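Local coordinates for protein putative glycosylhydrolase (Parabacteroides distasonis, PDB 3S5Q) that probably acts as a glycoside hydrolase of the 3-keto-disaccharide hydrolase family, built on a concanavalin A-like beta-sandwich, at residues Gly194-Gly197 with Lys198-Glu201. Sequence-based numbering, arbitrary orientation.
Sequences GLQG and KHGE
Gln196 and His199 meet side chain to side chain where the chain leaves strand 192-195 and turns into the loop that leads to strand 204-213. The amide end of the glutamine lies beside CB, CG and ND1 of the histidine, with Gln196 CD 4.1 Å from His199 CB, and comes at the imidazole obliquely, the amide and ring planes 48° apart. Both side chains start with CG anti to the backbone N; in Gln196 (chi1 -167°) the chain then runs out extended, which carries its amide alongside the backbone of the turn, on the side where the His199 ring lies. The nitrogen and oxygen of that amide are probably interchanged in the model, so its polar pairing with the ring stays open. Between the two residues the backbone folds closely, Gly197 O lying 3.1 Å from His199 N. Further out, Ser76 OG hydrogen-bonds Gln196 O, while backbone bonds tie Gln196 to Gly77 and His199 to Asn75, holding the turn against strand 75-82 of the five-stranded sheet. Lys198 is bonded through its backbone to Ala49. His199 ND1 is hydrogen-bonded to Asp50 OD2, a bond that should restrain the rotation of the ring, and the end of the glutamine lies against an imidazole that is also held by Asp50.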
loop_
_atom_site.group_PDB
_atom_site.type_symbol
_atom_site.label_atom_id
_atom_site.label_comp_id
_atom_site.label_asym_id
_atom_site.label_seq_id
_atom_site.Cartn_x
_atom_site.Cartn_y
_atom_site.Cartn_z
ATOM N N GLY A 194 -2.119 7.404 2.846
ATOM C CA GLY A 194 -3.042 7.506 1.723
ATOM C C GLY A 194 -3.173 6.230 0.946
ATOM O O GLY A 194 -2.283 5.370 0.969
ATOM N N LEU A 195 -4.314 6.105 0.272
ATOM C CA LEU A 195 -4.513 5.144 -0.787
ATOM C C LEU A 195 -4.536 5.865 -2.146
ATOM O O LEU A 195 -5.311 6.810 -2.364
ATOM C CB LEU A 195 -5.823 4.412 -0.581
ATOM C CG LEU A 195 -6.045 3.846 0.796
ATOM C CD1 LEU A 195 -7.428 3.229 0.810
ATOM C CD2 LEU A 195 -4.901 2.827 1.186
ATOM N N GLN A 196 -3.668 5.426 -3.055
ATOM C CA GLN A 196 -3.670 5.958 -4.398
ATOM C C GLN A 196 -5.021 5.571 -5.009
ATOM O O GLN A 196 -5.590 4.565 -4.642
ATOM C CB GLN A 196 -2.500 5.403 -5.224
ATOM C CG GLN A 196 -2.277 6.176 -6.552
ATOM C CD GLN A 196 -1.124 5.639 -7.439
ATOM O OE1 GLN A 196 -0.384 4.701 -7.076
ATOM N NE2 GLN A 196 -0.969 6.263 -8.608
ATOM N N GLY A 197 -5.536 6.389 -5.904
ATOM C CA GLY A 197 -6.733 6.012 -6.655
ATOM C C GLY A 197 -6.405 5.071 -7.813
ATOM O O GLY A 197 -5.385 4.373 -7.840
ATOM N N LYS A 198 -7.310 5.078 -8.767
ATOM C CA LYS A 198 -7.277 4.276 -9.974
ATOM C C LYS A 198 -6.246 4.876 -10.977
ATOM O O LYS A 198 -6.580 5.770 -11.767
ATOM C CB LYS A 198 -8.718 4.351 -10.509
ATOM C CG LYS A 198 -9.181 3.424 -11.592
ATOM C CD LYS A 198 -10.531 3.976 -12.120
ATOM C CE LYS A 198 -11.108 3.191 -13.307
ATOM N NZ LYS A 198 -12.541 3.541 -13.587
ATOM N N HIS A 199 -5.002 4.397 -10.937
ATOM C CA HIS A 199 -3.926 4.896 -11.835
ATOM C C HIS A 199 -3.962 4.192 -13.210
ATOM O O HIS A 199 -3.292 4.619 -14.160
ATOM C CB HIS A 199 -2.556 4.718 -11.152
ATOM C CG HIS A 199 -1.415 5.441 -11.813
ATOM N ND1 HIS A 199 -1.313 6.818 -11.847
ATOM C CD2 HIS A 199 -0.280 4.968 -12.385
ATOM C CE1 HIS A 199 -0.187 7.158 -12.449
ATOM N NE2 HIS A 199 0.464 6.055 -12.774
ATOM N N GLY A 200 -4.739 3.110 -13.301
ATOM C CA GLY A 200 -5.008 2.438 -14.576
ATOM C C GLY A 200 -6.403 2.784 -15.049
ATOM O O GLY A 200 -7.015 3.726 -14.546
ATOM N N GLU A 201 -6.888 2.052 -16.048
ATOM C CA GLU A 201 -8.295 2.136 -16.449
ATOM C C GLU A 201 -9.112 1.057 -15.746
ATOM O O GLU A 201 -10.309 0.969 -15.931
ATOM C CB GLU A 201 -8.464 2.035 -17.978
ATOM C CG GLU A 201 -8.345 3.400 -18.727
ATOM C CD GLU A 201 -8.975 3.370 -20.121
ATOM O OE1 GLU A 201 -9.734 2.412 -20.430
ATOM O OE2 GLU A 201 -8.723 4.311 -20.913
#